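Local atomic coordinates of adenylosuccinate lyase (Francisella tularensis subsp. tularensis SCHU S4, PDB entry 4EEI), a protein that probably catalyses two fumarate-releasing steps of de novo purine synthesis, splitting adenylosuccinate into AMP and fumarate and likewise cleaving the succinyl-carboxamide precursor of IMP. Residues D68-A71 with F72-I76; G91-S94 with S95-I98. All coordinates share one frame; numbering follows the deposited sequence.

Contact 1 of 2, residues D68-A71 with F72-I76; sequences DIIA and FCTSI. With AMP (adenosine monophosphate), chain O.
Thr74 reaches back one helical turn to Ile70, and the pair illustrates how a hydroxyl side chain can be satisfied by a carbonyl of its own helix. Ile70 O takes two bonds from this one residue: Thr74 N at 2.9 Å and the hydroxyl Thr74 OG1 at 2.8 Å, which arrive from opposite faces of the carbonyl plane. With OG1 beside its own backbone N (chi1 -61°), the threonine leans its hydroxyl toward the preceding turn, and Ile70 CG2 lies 4.1 Å from that same Thr74 OG1. Ser75 does the same within 72-76: its OG, set between its own backbone N and carbonyl carbon, donates at 2.6 Å to Phe72 O, which also accepts from Ile76 N. Three further i to i+4 backbone bonds, from Phe72, Cys73 and Ser75 to Asp68, Ile69 and Ala71, complete the ladder.

Apolar contact is slighter. Ile69 CG2 touches Cys73 SG at 4.1 Å along one flank, while Ile76 CG1 rests over one face of the Phe72 ring, offset toward its rim. Helix 16-33 meets Ile69, Phe72 and Cys73; helix 55-65 meets Ile70, Ala71 and Ser75.

The ligand meets the first turn. Asp68 OD1 stands 3.3 Å from the ribose O4' of AMP, while Asp68 OD2 forms a salt bridge with Arg310, itself an AMP-binding residue. A regular alpha-helix whose first residue borders the nucleotide thus forms part of the AMP site of this lyase 1 family enzyme.

Contact 2 of 2, residues G91-S94 with S95-I98; sequences GVTS and SDII. With AMP (adenosine monophosphate), chain O.
Ser94 O is gripped by two backbone N-H groups of the first helical turn: Ile98 N at 3.0 Å, as expected of a regular helical bond, and Ile97 N, whose bond is weak and bent (128°). Ile98 CG1 also lies against that oxygen, 3.4 Å from Ser94 O.

Asp96 turns back over the start of the helix. Its CG lies beside its own backbone N (chi1 -76°), an orientation that carries OD2 to Thr93 N, 3.0 Å off along an almost straight N-H (168°) that meets the carboxylate from above its plane. In return Asp96 N bonds to Thr93 O. Thr93 holds the N-cap position of helix 94-131, and the aspartate supplies the side-chain-to-backbone half of a capping box; no capping bond comes from the threonine side chain. Outside the turn, the amides of Ser181 and Gly182 bind Asp96 OD1 and OD2, so the buried carboxylate is held at both oxygens.

Thr93 OG1 instead shares a water with Ser95 N, which donates to that water at 2.8 Å. Just before the N-cap residue, Val92 sends CG2 to Ile97 CD1, the two side chains crossing at about a right angle.

On the nucleotide side, Ser94 CB, Ser95 OG and Ile98 CD1 gather round C2 of the adenine, with Ser94 CB at 3.6 Å. Ser95 OG is hydrogen-bonded to Arg301, and Ser94 OG to a bound succinate.

From the N terminus, the chain first builds contact 1 within helix 68-77, then passes through a loop that leads into contact 2 at the start of helix 94-131. The two lie in series: neither encloses nor crosses the other, and each is a local turn of chain rather than the closure of a long loop. Their centres are 12 Å apart, and they meet directly where Ile69 CD1 packs on Ile98 CG1 at 3.5 Å, joining one helix to the next. AMP touches both, its ribose beside Asp68 and its adenine beside Ser94, Ser95 and Ile98, which shows how consecutive helix starts can build one pocket.

Contact 1 of 2, residues D68-A71 with F72-I76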
ATOM      1  N   ASP B  68     -12.651  -6.987  27.709  1.00 31.41           N
ATOM      2  CA  ASP B  68     -11.928  -5.914  28.399  1.00 33.18           C
ATOM      3  C   ASP B  68     -12.807  -4.827  29.047  1.00 35.33           C
ATOM      4  O   ASP B  68     -12.456  -4.298  30.107  1.00 32.85           O
ATOM      5  CB  ASP B  68     -10.820  -5.311  27.514  1.00 33.19           C
ATOM      6  CG  ASP B  68     -11.337  -4.756  26.186  1.00 42.44           C
ATOM      7  OD1 ASP B  68     -12.390  -5.218  25.684  1.00 38.96           O
ATOM      8  OD2 ASP B  68     -10.662  -3.855  25.634  1.00 46.07           O
ATOM      9  N   ILE B  69     -13.953  -4.517  28.443  1.00 32.68           N
ATOM     10  CA  ILE B  69     -14.834  -3.487  29.005  1.00 32.79           C
ATOM     11  C   ILE B  69     -15.592  -3.973  30.239  1.00 32.56           C
ATOM     12  O   ILE B  69     -15.780  -3.221  31.200  1.00 34.43           O
ATOM     13  CB  ILE B  69     -15.828  -2.940  27.965  1.00 35.72           C
ATOM     14  CG1 ILE B  69     -15.088  -2.565  26.685  1.00 37.89           C
ATOM     15  CG2 ILE B  69     -16.564  -1.731  28.515  1.00 33.25           C
ATOM     16  CD1 ILE B  69     -13.837  -1.716  26.939  1.00 40.52           C
ATOM     17  N   ILE B  70     -16.042  -5.225  30.208  1.00 33.63           N
ATOM     18  CA  ILE B  70     -16.632  -5.836  31.396  1.00 35.38           C
ATOM     19  C   ILE B  70     -15.615  -5.817  32.532  1.00 34.05           C
ATOM     20  O   ILE B  70     -15.951  -5.505  33.673  1.00 35.06           O
ATOM     21  CB  ILE B  70     -17.079  -7.289  31.136  1.00 38.60           C
ATOM     22  CG1 ILE B  70     -18.159  -7.339  30.052  1.00 40.13           C
ATOM     23  CG2 ILE B  70     -17.577  -7.936  32.420  1.00 37.92           C
ATOM     24  CD1 ILE B  70     -18.644  -8.750  29.723  1.00 41.29           C
ATOM     25  N   ALA B  71     -14.366  -6.139  32.205  1.00 31.80           N
ATOM     26  CA  ALA B  71     -13.283  -6.112  33.188  1.00 33.56           C
ATOM     27  C   ALA B  71     -13.068  -4.712  33.762  1.00 35.48           C
ATOM     28  O   ALA B  71     -12.946  -4.543  34.975  1.00 34.97           O
ATOM     29  CB  ALA B  71     -12.000  -6.638  32.580  1.00 35.26           C
ATOM     30  N   PHE B  72     -13.008  -3.715  32.881  1.00 34.51           N
ATOM     31  CA  PHE B  72     -12.874  -2.324  33.304  1.00 34.01           C
ATOM     32  C   PHE B  72     -14.039  -1.866  34.186  1.00 30.82           C
ATOM     33  O   PHE B  72     -13.826  -1.282  35.251  1.00 29.90           O
ATOM     34  CB  PHE B  72     -12.752  -1.406  32.084  1.00 35.16           C
ATOM     35  CG  PHE B  72     -13.054   0.040  32.381  1.00 37.01           C
ATOM     36  CD1 PHE B  72     -12.122   0.834  33.029  1.00 36.80           C
ATOM     37  CD2 PHE B  72     -14.272   0.604  32.008  1.00 39.79           C
ATOM     38  CE1 PHE B  72     -12.392   2.162  33.306  1.00 36.41           C
ATOM     39  CE2 PHE B  72     -14.549   1.935  32.277  1.00 38.82           C
ATOM     40  CZ  PHE B  72     -13.606   2.714  32.926  1.00 35.19           C
ATOM     41  N   CYS B  73     -15.266  -2.117  33.738  1.00 30.54           N
ATOM     42  CA  CYS B  73     -16.442  -1.734  34.524  1.00 30.71           C
ATOM     43  C   CYS B  73     -16.440  -2.391  35.898  1.00 36.02           C
ATOM     44  O   CYS B  73     -16.719  -1.748  36.919  1.00 38.21           O
ATOM     45  CB  CYS B  73     -17.727  -2.086  33.777  1.00 32.80           C
ATOM     46  SG  CYS B  73     -17.988  -1.101  32.291  1.00 38.18           S
ATOM     47  N   THR B  74     -16.124  -3.681  35.921  1.00 36.93           N
ATOM     48  CA  THR B  74     -16.042  -4.414  37.180  1.00 39.23           C
ATOM     49  C   THR B  74     -14.966  -3.813  38.080  1.00 37.57           C
ATOM     50  O   THR B  74     -15.141  -3.741  39.297  1.00 36.97           O
ATOM     51  CB  THR B  74     -15.785  -5.917  36.945  1.00 43.05           C
ATOM     52  OG1 THR B  74     -16.865  -6.472  36.182  1.00 44.61           O
ATOM     53  CG2 THR B  74     -15.677  -6.669  38.259  1.00 46.34           C
ATOM     54  N   SER B  75     -13.861  -3.355  37.494  1.00 37.24           N
ATOM     55  CA  SER B  75     -12.793  -2.770  38.314  1.00 36.65           C
ATOM     56  C   SER B  75     -13.256  -1.474  38.985  1.00 35.51           C
ATOM     57  O   SER B  75     -12.825  -1.155  40.091  1.00 37.76           O
ATOM     58  CB  SER B  75     -11.515  -2.529  37.497  1.00 33.75           C
ATOM     59  OG  SER B  75     -11.616  -1.364  36.699  1.00 36.05           O
ATOM     60  N   ILE B  76     -14.140  -0.737  38.316  1.00 34.79           N
ATOM     61  CA  ILE B  76     -14.709   0.487  38.887  1.00 36.33           C
ATOM     62  C   ILE B  76     -15.806   0.176  39.913  1.00 38.74           C
ATOM     63  O   ILE B  76     -15.753   0.629  41.063  1.00 39.01           O
ATOM     64  CB  ILE B  76     -15.307   1.396  37.789  1.00 36.38           C
ATOM     65  CG1 ILE B  76     -14.235   1.828  36.776  1.00 35.94           C
ATOM     66  CG2 ILE B  76     -15.999   2.597  38.416  1.00 35.61           C
ATOM     67  CD1 ILE B  76     -12.989   2.442  37.402  1.00 35.75           C
TER
HETATM   68  P   AMP O 503      -9.024  -7.519  20.555  1.00 31.67           P
HETATM   69  O1P AMP O 503      -7.758  -8.123  21.106  1.00 27.20           O
HETATM   70  O2P AMP O 503      -9.540  -8.186  19.307  1.00 29.12           O
HETATM   71  O3P AMP O 503      -9.019  -6.013  20.498  1.00 28.87           O
HETATM   72  O5' AMP O 503     -10.135  -7.859  21.668  1.00 34.43           O
HETATM   73  C5' AMP O 503     -11.426  -7.252  21.617  1.00 33.73           C
HETATM   74  C4' AMP O 503     -12.085  -7.343  22.988  1.00 34.06           C
HETATM   75  O4' AMP O 503     -13.382  -6.741  22.952  1.00 34.34           O
HETATM   76  C3' AMP O 503     -12.276  -8.790  23.413  1.00 36.31           C
HETATM   77  O3' AMP O 503     -11.831  -8.939  24.761  1.00 39.18           O
HETATM   78  C2' AMP O 503     -13.768  -9.029  23.346  1.00 38.30           C
HETATM   79  O2' AMP O 503     -14.201  -9.879  24.409  1.00 41.61           O
HETATM   80  C1' AMP O 503     -14.356  -7.637  23.489  1.00 34.74           C
HETATM   81  N9  AMP O 503     -15.643  -7.525  22.762  1.00 34.91           N
HETATM   82  C8  AMP O 503     -16.373  -8.549  22.289  1.00 34.45           C
HETATM   83  N7  AMP O 503     -17.499  -8.104  21.679  1.00 33.74           N
HETATM   84  C5  AMP O 503     -17.498  -6.762  21.763  1.00 33.31           C
HETATM   85  C6  AMP O 503     -18.391  -5.666  21.325  1.00 33.59           C
HETATM   86  N6  AMP O 503     -19.539  -5.926  20.659  1.00 32.00           N
HETATM   87  N1  AMP O 503     -18.017  -4.401  21.615  1.00 31.39           N
HETATM   88  C2  AMP O 503     -16.876  -4.131  22.277  1.00 32.85           C
HETATM   89  N3  AMP O 503     -16.020  -5.075  22.703  1.00 31.50           N
HETATM   90  C4  AMP O 503     -16.272  -6.387  22.480  1.00 32.72           C

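Contact 2 of 2, residues G91-S94 with S95-I98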
ATOM      1  N   GLY B  91     -27.381   1.482  29.620  1.00 27.20           N
ATOM      2  CA  GLY B  91     -27.920   1.848  28.318  1.00 28.74           C
ATOM      3  C   GLY B  91     -26.909   1.878  27.177  1.00 29.29           C
ATOM      4  O   GLY B  91     -27.272   1.657  26.016  1.00 32.21           O
ATOM      5  N   VAL B  92     -25.651   2.153  27.497  1.00 27.45           N
ATOM      6  CA  VAL B  92     -24.603   2.205  26.477  1.00 27.92           C
ATOM      7  C   VAL B  92     -24.196   0.815  26.014  1.00 27.42           C
ATOM      8  O   VAL B  92     -24.415  -0.171  26.720  1.00 29.63           O
ATOM      9  CB  VAL B  92     -23.339   2.911  26.995  1.00 32.30           C
ATOM     10  CG1 VAL B  92     -23.568   4.404  27.116  1.00 31.19           C
ATOM     11  CG2 VAL B  92     -22.901   2.324  28.338  1.00 32.96           C
ATOM     12  N   THR B  93     -23.610   0.741  24.822  1.00 25.27           N
ATOM     13  CA  THR B  93     -22.914  -0.462  24.384  1.00 26.18           C
ATOM     14  C   THR B  93     -21.423  -0.244  24.687  1.00 28.03           C
ATOM     15  O   THR B  93     -20.995   0.908  24.841  1.00 25.16           O
ATOM     16  CB  THR B  93     -23.168  -0.723  22.874  1.00 24.02           C
ATOM     17  OG1 THR B  93     -22.718  -2.034  22.520  1.00 27.36           O
ATOM     18  CG2 THR B  93     -22.451   0.310  22.023  1.00 20.69           C
ATOM     19  N   SER B  94     -20.634  -1.315  24.816  1.00 25.01           N
ATOM     20  CA  SER B  94     -19.205  -1.149  25.115  1.00 23.94           C
ATOM     21  C   SER B  94     -18.523  -0.140  24.190  1.00 24.26           C
ATOM     22  O   SER B  94     -17.734   0.686  24.641  1.00 22.96           O
ATOM     23  CB  SER B  94     -18.451  -2.487  25.069  1.00 26.36           C
ATOM     24  OG  SER B  94     -18.962  -3.402  26.016  1.00 27.15           O
ATOM     25  N   SER B  95     -18.837  -0.181  22.900  1.00 22.59           N
ATOM     26  CA  SER B  95     -18.129   0.693  21.972  1.00 22.03           C
ATOM     27  C   SER B  95     -18.575   2.160  22.008  1.00 22.53           C
ATOM     28  O   SER B  95     -17.888   3.017  21.461  1.00 22.23           O
ATOM     29  CB  SER B  95     -18.155   0.129  20.547  1.00 24.36           C
ATOM     30  OG  SER B  95     -17.209  -0.913  20.417  1.00 24.53           O
ATOM     31  N   ASP B  96     -19.712   2.458  22.633  1.00 23.14           N
ATOM     32  CA  ASP B  96     -20.043   3.857  22.898  1.00 22.99           C
ATOM     33  C   ASP B  96     -18.937   4.411  23.783  1.00 24.16           C
ATOM     34  O   ASP B  96     -18.497   5.548  23.626  1.00 23.88           O
ATOM     35  CB  ASP B  96     -21.371   3.988  23.657  1.00 24.19           C
ATOM     36  CG  ASP B  96     -22.597   3.767  22.780  1.00 27.03           C
ATOM     37  OD1 ASP B  96     -22.545   4.048  21.566  1.00 28.44           O
ATOM     38  OD2 ASP B  96     -23.631   3.323  23.331  1.00 27.10           O
ATOM     39  N   ILE B  97     -18.483   3.589  24.722  1.00 20.55           N
ATOM     40  CA  ILE B  97     -17.444   4.021  25.649  1.00 21.27           C
ATOM     41  C   ILE B  97     -16.069   3.986  24.986  1.00 23.01           C
ATOM     42  O   ILE B  97     -15.310   4.957  25.050  1.00 22.10           O
ATOM     43  CB  ILE B  97     -17.427   3.156  26.923  1.00 23.70           C
ATOM     44  CG1 ILE B  97     -18.811   3.115  27.578  1.00 26.58           C
ATOM     45  CG2 ILE B  97     -16.368   3.664  27.903  1.00 22.99           C
ATOM     46  CD1 ILE B  97     -19.387   4.490  27.936  1.00 24.04           C
ATOM     47  N   ILE B  98     -15.745   2.867  24.348  1.00 21.58           N
ATOM     48  CA  ILE B  98     -14.418   2.694  23.744  1.00 20.92           C
ATOM     49  C   ILE B  98     -14.130   3.757  22.694  1.00 21.67           C
ATOM     50  O   ILE B  98     -13.073   4.387  22.714  1.00 21.81           O
ATOM     51  CB  ILE B  98     -14.281   1.324  23.058  1.00 19.86           C
ATOM     52  CG1 ILE B  98     -14.426   0.195  24.068  1.00 25.14           C
ATOM     53  CG2 ILE B  98     -12.946   1.217  22.330  1.00 24.14           C
ATOM     54  CD1 ILE B  98     -14.622  -1.176  23.426  1.00 25.37           C
TER
HETATM   55  P   AMP O 503      -9.024  -7.519  20.555  1.00 31.67           P
HETATM   56  O1P AMP O 503      -7.758  -8.123  21.106  1.00 27.20           O
HETATM   57  O2P AMP O 503      -9.540  -8.186  19.307  1.00 29.12           O
HETATM   58  O3P AMP O 503      -9.019  -6.013  20.498  1.00 28.87           O
HETATM   59  O5' AMP O 503     -10.135  -7.859  21.668  1.00 34.43           O
HETATM   60  C5' AMP O 503     -11.426  -7.252  21.617  1.00 33.73           C
HETATM   61  C4' AMP O 503     -12.085  -7.343  22.988  1.00 34.06           C
HETATM   62  O4' AMP O 503     -13.382  -6.741  22.952  1.00 34.34           O
HETATM   63  C3' AMP O 503     -12.276  -8.790  23.413  1.00 36.31           C
HETATM   64  O3' AMP O 503     -11.831  -8.939  24.761  1.00 39.18           O
HETATM   65  C2' AMP O 503     -13.768  -9.029  23.346  1.00 38.30           C
HETATM   66  O2' AMP O 503     -14.201  -9.879  24.409  1.00 41.61           O
HETATM   67  C1' AMP O 503     -14.356  -7.637  23.489  1.00 34.74           C
HETATM   68  N9  AMP O 503     -15.643  -7.525  22.762  1.00 34.91           N
HETATM   69  C8  AMP O 503     -16.373  -8.549  22.289  1.00 34.45           C
HETATM   70  N7  AMP O 503     -17.499  -8.104  21.679  1.00 33.74           N
HETATM   71  C5  AMP O 503     -17.498  -6.762  21.763  1.00 33.31           C
HETATM   72  C6  AMP O 503     -18.391  -5.666  21.325  1.00 33.59           C
HETATM   73  N6  AMP O 503     -19.539  -5.926  20.659  1.00 32.00           N
HETATM   74  N1  AMP O 503     -18.017  -4.401  21.615  1.00 31.39           N
HETATM   75  C2  AMP O 503     -16.876  -4.131  22.277  1.00 32.85           C
HETATM   76  N3  AMP O 503     -16.020  -5.075  22.703  1.00 31.50           N
HETATM   77  C4  AMP O 503     -16.272  -6.387  22.480  1.00 32.72           C
HETATM   78  O   HOH W   1     -20.147  -2.414  21.733  1.00 24.81           O